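Local coordinates for protein phycocyanobilin lyase subunit alpha (Nostoc sp. PCC 7120, PDB 5N3U) that associates with CpcF to form a phycocyanobilin lyase, probably needed to attach the chromophore to the phycocyanin subunit CpcA, at residues A133-V138 / Q146-V151; P169-P174 / C180-A185. All coordinates share one frame; numbering follows the deposited sequence.

Contact 1 (A133-V138 / Q146-V151)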
loop_
_atom_site.group_PDB
_atom_site.type_symbol
_atom_site.label_atom_id
_atom_site.label_comp_id
_atom_site.label_asym_id
_atom_site.label_seq_id
_atom_site.Cartn_x
_atom_site.Cartn_y
_atom_site.Cartn_z
ATOM N N ALA A 133 -6.024 -35.230 -20.402
ATOM C CA ALA A 133 -4.826 -35.856 -20.990
ATOM C C ALA A 133 -4.022 -34.846 -21.764
ATOM O O ALA A 133 -2.838 -34.929 -21.753
ATOM C CB ALA A 133 -5.220 -36.998 -21.931
ATOM N N GLN A 134 -4.667 -33.884 -22.415
ATOM C CA GLN A 134 -3.931 -32.883 -23.221
ATOM C C GLN A 134 -3.573 -31.655 -22.447
ATOM O O GLN A 134 -2.958 -30.764 -23.007
ATOM C CB GLN A 134 -4.739 -32.516 -24.444
ATOM C CG GLN A 134 -4.992 -33.804 -25.269
ATOM C CD GLN A 134 -5.047 -33.619 -26.770
ATOM O OE1 GLN A 134 -4.950 -32.502 -27.308
ATOM N NE2 GLN A 134 -5.242 -34.716 -27.448
ATOM N N ALA A 135 -3.918 -31.608 -21.149
ATOM C CA ALA A 135 -3.767 -30.410 -20.336
ATOM C C ALA A 135 -2.401 -30.389 -19.689
ATOM O O ALA A 135 -2.264 -30.366 -18.457
ATOM C CB ALA A 135 -4.888 -30.302 -19.326
ATOM N N VAL A 136 -1.361 -30.318 -20.551
ATOM C CA VAL A 136 0.014 -30.484 -20.138
ATOM C C VAL A 136 0.740 -29.148 -20.131
ATOM O O VAL A 136 0.186 -28.054 -20.501
ATOM C CB VAL A 136 0.797 -31.506 -21.074
ATOM C CG1 VAL A 136 0.150 -32.889 -21.084
ATOM C CG2 VAL A 136 0.908 -31.022 -22.501
ATOM N N GLN A 137 1.977 -29.211 -19.667
ATOM C CA GLN A 137 2.835 -28.058 -19.634
ATOM C C GLN A 137 3.926 -28.245 -20.669
ATOM O O GLN A 137 4.640 -29.263 -20.604
ATOM C CB GLN A 137 3.455 -28.021 -18.276
ATOM C CG GLN A 137 4.417 -26.872 -18.102
ATOM C CD GLN A 137 4.534 -26.435 -16.689
ATOM O OE1 GLN A 137 3.779 -26.842 -15.832
ATOM N NE2 GLN A 137 5.441 -25.537 -16.452
ATOM N N VAL A 138 4.094 -27.292 -21.579
ATOM C CA VAL A 138 5.237 -27.354 -22.578
ATOM C C VAL A 138 6.548 -26.943 -21.934
ATOM O O VAL A 138 6.582 -26.049 -21.089
ATOM C CB VAL A 138 4.988 -26.406 -23.751
ATOM C CG1 VAL A 138 6.214 -26.188 -24.636
ATOM C CG2 VAL A 138 3.851 -26.954 -24.583
ATOM N N GLN A 146 -3.200 -24.315 -21.918
ATOM C CA GLN A 146 -4.322 -23.383 -21.944
ATOM C C GLN A 146 -4.549 -22.892 -20.546
ATOM O O GLN A 146 -4.066 -23.471 -19.596
ATOM C CB GLN A 146 -5.604 -24.049 -22.505
ATOM C CG GLN A 146 -5.566 -24.554 -23.947
ATOM C CD GLN A 146 -5.449 -23.413 -24.893
ATOM O OE1 GLN A 146 -5.555 -22.255 -24.509
ATOM N NE2 GLN A 146 -5.302 -23.710 -26.124
ATOM N N PRO A 147 -5.211 -21.727 -20.392
ATOM C CA PRO A 147 -5.466 -21.188 -19.068
ATOM C C PRO A 147 -6.645 -21.934 -18.465
ATOM O O PRO A 147 -7.786 -21.434 -18.401
ATOM C CB PRO A 147 -5.797 -19.706 -19.338
ATOM C CG PRO A 147 -6.407 -19.717 -20.691
ATOM C CD PRO A 147 -5.639 -20.787 -21.441
ATOM N N TYR A 148 -6.396 -23.170 -18.057
ATOM C CA TYR A 148 -7.520 -24.019 -17.601
ATOM C C TYR A 148 -8.221 -23.459 -16.399
ATOM O O TYR A 148 -9.473 -23.535 -16.313
ATOM C CB TYR A 148 -6.998 -25.461 -17.327
ATOM C CG TYR A 148 -6.587 -26.192 -18.617
ATOM C CD1 TYR A 148 -7.544 -26.611 -19.530
ATOM C CD2 TYR A 148 -5.264 -26.399 -18.916
ATOM C CE1 TYR A 148 -7.205 -27.297 -20.641
ATOM C CE2 TYR A 148 -4.891 -27.015 -20.079
ATOM C CZ TYR A 148 -5.831 -27.463 -20.935
ATOM O OH TYR A 148 -5.508 -28.087 -22.101
ATOM N N GLU A 149 -7.474 -22.927 -15.450
ATOM C CA GLU A 149 -8.074 -22.359 -14.294
ATOM C C GLU A 149 -9.167 -21.353 -14.633
ATOM O O GLU A 149 -10.303 -21.451 -14.166
ATOM C CB GLU A 149 -6.992 -21.753 -13.390
ATOM C CG GLU A 149 -7.493 -21.044 -12.116
ATOM C CD GLU A 149 -6.343 -20.591 -11.163
ATOM O OE1 GLU A 149 -5.156 -20.706 -11.526
ATOM O OE2 GLU A 149 -6.606 -20.227 -9.984
ATOM N N ALA A 150 -8.807 -20.339 -15.432
ATOM C CA ALA A 150 -9.753 -19.283 -15.832
ATOM C C ALA A 150 -10.823 -19.803 -16.690
ATOM O O ALA A 150 -11.969 -19.388 -16.552
ATOM C CB ALA A 150 -8.961 -18.217 -16.579
ATOM N N VAL A 151 -10.554 -20.747 -17.558
ATOM C CA VAL A 151 -11.584 -21.270 -18.447
ATOM C C VAL A 151 -12.672 -22.029 -17.656
ATOM O O VAL A 151 -13.893 -21.898 -17.897
ATOM C CB VAL A 151 -10.997 -22.212 -19.528
ATOM C CG1 VAL A 151 -12.053 -23.069 -20.202
ATOM C CG2 VAL A 151 -10.184 -21.393 -20.569
#
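An inverse gamma turn centred on Ala135, in the loop that follows helix 121-126, rests on the ring of Tyr148 in the first turn of helix 148-157. The methyl of Ala135 sits over one ring face, shifted toward the hydroxyl end: Ala135 CB lies 3.4 Å from Tyr148 CE2 and equally near Tyr148 CZ. The backbone comes along with it, Ala135 CA standing 3.4 Å from Tyr148 OH. At 3.8 Å, Tyr148 OH and Gln134 O are too far apart to bond, and the contact is essentially apolar. Gln146 CB covers the opposite face, 3.8 Å above the ring plane and offset toward the rim, and the ring is thereby held between Gln146, two residues before it, and the Ala135 turn. With Tyr148 CG anti to the carbonyl carbon (chi1 -69°), the ring is directed back past the N-terminal end of the helix, toward the loop. Pro147, itself the centre of an inverse gamma turn, occupies the N-cap position, and its carbonyl starts the helix by accepting Val151 N (Val151 N to Pro147 O 3.0 Å). Beyond the two segments, the Tyr148 ring also meets Phe170, with the planes at about 30°, and touches Leu128. Replacing Tyr148 by an alanine would probably open a gap between the methyl of Ala135 and Gln146 CB and leave Phe170 without its aromatic neighbour. Such packing of a long connecting loop against the start of the following helix joins successive helices in this HEAT-repeat alpha solenoid.

Contact 2 (P169-P174 / C180-A185)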
loop_
_atom_site.group_PDB
_atom_site.type_symbol
_atom_site.label_atom_id
_atom_site.label_comp_id
_atom_site.label_asym_id
_atom_site.label_seq_id
_atom_site.Cartn_x
_atom_site.Cartn_y
_atom_site.Cartn_z
ATOM N N PRO A 169 -13.759 -34.246 -15.288
ATOM C CA PRO A 169 -12.447 -34.853 -15.282
ATOM C C PRO A 169 -11.305 -33.993 -14.719
ATOM O O PRO A 169 -10.309 -34.474 -14.129
ATOM C CB PRO A 169 -12.250 -35.162 -16.754
ATOM C CG PRO A 169 -13.586 -35.367 -17.257
ATOM C CD PRO A 169 -14.363 -34.293 -16.591
ATOM N N PHE A 170 -11.430 -32.662 -14.838
ATOM C CA PHE A 170 -10.403 -31.775 -14.304
ATOM C C PHE A 170 -10.331 -31.774 -12.824
ATOM O O PHE A 170 -9.349 -31.279 -12.239
ATOM C CB PHE A 170 -10.560 -30.330 -14.858
ATOM C CG PHE A 170 -10.159 -30.218 -16.332
ATOM C CD1 PHE A 170 -11.022 -30.609 -17.313
ATOM C CD2 PHE A 170 -8.875 -29.850 -16.678
ATOM C CE1 PHE A 170 -10.653 -30.548 -18.653
ATOM C CE2 PHE A 170 -8.479 -29.777 -18.025
ATOM C CZ PHE A 170 -9.369 -30.105 -18.993
ATOM N N LEU A 171 -11.315 -32.382 -12.142
ATOM C CA LEU A 171 -11.099 -32.518 -10.714
ATOM C C LEU A 171 -9.877 -33.376 -10.371
ATOM O O LEU A 171 -9.431 -33.315 -9.210
ATOM C CB LEU A 171 -12.329 -33.132 -10.023
ATOM C CG LEU A 171 -13.606 -32.311 -10.004
ATOM C CD1 LEU A 171 -14.844 -33.214 -9.859
ATOM C CD2 LEU A 171 -13.576 -31.244 -8.880
ATOM N N GLU A 172 -9.424 -34.231 -11.309
ATOM C CA GLU A 172 -8.192 -35.080 -11.148
ATOM C C GLU A 172 -6.985 -34.566 -11.898
ATOM O O GLU A 172 -5.975 -35.232 -12.000
ATOM C CB GLU A 172 -8.516 -36.586 -11.530
ATOM C CG GLU A 172 -9.674 -37.051 -10.632
ATOM C CD GLU A 172 -10.014 -38.552 -10.692
ATOM O OE1 GLU A 172 -9.713 -39.153 -11.753
ATOM O OE2 GLU A 172 -10.624 -39.112 -9.709
ATOM N N HIS A 173 -7.053 -33.319 -12.366
ATOM C CA HIS A 173 -5.859 -32.737 -12.978
ATOM C C HIS A 173 -4.724 -32.712 -11.946
ATOM O O HIS A 173 -4.951 -32.469 -10.767
ATOM C CB HIS A 173 -6.176 -31.305 -13.484
ATOM C CG HIS A 173 -5.132 -30.781 -14.415
ATOM N ND1 HIS A 173 -3.962 -30.258 -13.960
ATOM C CD2 HIS A 173 -5.067 -30.745 -15.748
ATOM C CE1 HIS A 173 -3.182 -29.936 -14.984
ATOM N NE2 HIS A 173 -3.850 -30.219 -16.076
ATOM N N PRO A 174 -3.478 -32.921 -12.373
ATOM C CA PRO A 174 -2.337 -32.909 -11.448
ATOM C C PRO A 174 -2.058 -31.575 -10.739
ATOM O O PRO A 174 -1.509 -31.566 -9.686
ATOM C CB PRO A 174 -1.135 -33.162 -12.360
ATOM C CG PRO A 174 -1.645 -33.642 -13.662
ATOM C CD PRO A 174 -3.107 -33.386 -13.735
ATOM N N CYS A 180 -9.072 -27.000 -8.060
ATOM C CA CYS A 180 -9.887 -26.046 -7.321
ATOM C C CYS A 180 -10.892 -25.349 -8.217
ATOM O O CYS A 180 -12.091 -25.207 -7.879
ATOM C CB CYS A 180 -8.966 -25.061 -6.644
ATOM S SG CYS A 180 -9.723 -23.919 -5.493
ATOM N N ALA A 181 -10.416 -24.893 -9.402
ATOM C CA ALA A 181 -11.310 -24.314 -10.349
ATOM C C ALA A 181 -12.404 -25.264 -10.822
ATOM O O ALA A 181 -13.566 -24.834 -11.021
ATOM C CB ALA A 181 -10.496 -23.759 -11.475
ATOM N N ALA A 182 -12.051 -26.557 -11.060
ATOM C CA ALA A 182 -13.004 -27.552 -11.480
ATOM C C ALA A 182 -14.031 -27.788 -10.338
ATOM O O ALA A 182 -15.219 -27.883 -10.605
ATOM C CB ALA A 182 -12.306 -28.848 -11.830
ATOM N N ALA A 183 -13.570 -27.751 -9.089
ATOM C CA ALA A 183 -14.514 -27.859 -7.926
ATOM C C ALA A 183 -15.473 -26.740 -7.862
ATOM O O ALA A 183 -16.687 -26.901 -7.767
ATOM C CB ALA A 183 -13.751 -27.966 -6.663
ATOM N N ARG A 184 -14.956 -25.532 -8.079
ATOM C CA ARG A 184 -15.851 -24.404 -8.197
ATOM C C ARG A 184 -16.836 -24.437 -9.264
ATOM O O ARG A 184 -18.044 -24.175 -9.060
ATOM C CB ARG A 184 -15.014 -23.105 -8.301
ATOM C CG ARG A 184 -15.827 -21.863 -8.484
ATOM C CD ARG A 184 -14.830 -20.885 -9.051
ATOM N NE ARG A 184 -15.080 -19.446 -9.025
ATOM C CZ ARG A 184 -15.800 -18.754 -9.867
ATOM N NH1 ARG A 184 -16.590 -19.324 -10.824
ATOM N NH2 ARG A 184 -15.784 -17.433 -9.679
ATOM N N ALA A 185 -16.386 -24.755 -10.453
ATOM C CA ALA A 185 -17.300 -24.867 -11.549
ATOM C C ALA A 185 -18.327 -25.998 -11.361
ATOM O O ALA A 185 -19.523 -25.826 -11.621
ATOM C CB ALA A 185 -16.575 -25.086 -12.821
#
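Apolar packing carries the meeting of Phe170 and Leu171, early in the connection between helices 164-167 and 176-190, with Ala182 and Ala183 on the second of these helices. The methyl of Ala182 presses against the peptide link between the two larger residues, Ala182 CB lying 3.7 Å from both Phe170 C and Leu171 N. It also meets the start of the phenylalanine side chain, with Phe170 CB 3.8 Å from Ala182 CB, while the aromatic ring continues to Leu128, Val132 and Leu152. Leu171 reaches the helix with one branch: with CG beside the backbone N (chi1 -66°), it sends CD2 against the helix backbone, Leu171 CD2 lying 3.5 Å from Ala183 N and 4.0 Å from Ala183 CB. The small alanines allow this close approach, the CA atoms of Leu171 and Ala182 being 5.4 Å apart.

Polar interactions lie within the segments or lead outward. Backbone bonds from Glu172 N to Pro169 O (3.0 Å) and from His173 N to Phe170 O (3.1 Å) wind the loop into turns, and Leu171 O accepts a hydrogen bond from Gln179 NE2. On the helix, Arg184 forms salt bridges with Glu113 and Asp217. Alanines on helix 176-190 that let the preceding connection lie close, with Leu171 also packing on Tyr195 and Leu198 of helix 193-203, fit the close helical packing of a HEAT-type alpha solenoid.

Both contacts are mainly buried and apolar, but contact 2 has no exposed residue among those that touch, whereas contact 1 includes exposed Gln134. They hold different helices, 148-157 and 176-190, each against the connection before it, with centres about 11 Å apart. In contact 1 an aromatic face receives a methyl at the start of its helix; in contact 2 methyls farther along the helix receive backbone and an aliphatic branch. They share an interface: Tyr148 CD1 lies 3.6 Å from Phe170 CE2, and Ala135 CB and Phe170 CE2 are 3.9 Å apart. A probable hydrogen bond of 2.9 Å between His173 NE2 and Ala135 O ties the two loops together, adding polar chemistry between otherwise apolar contacts.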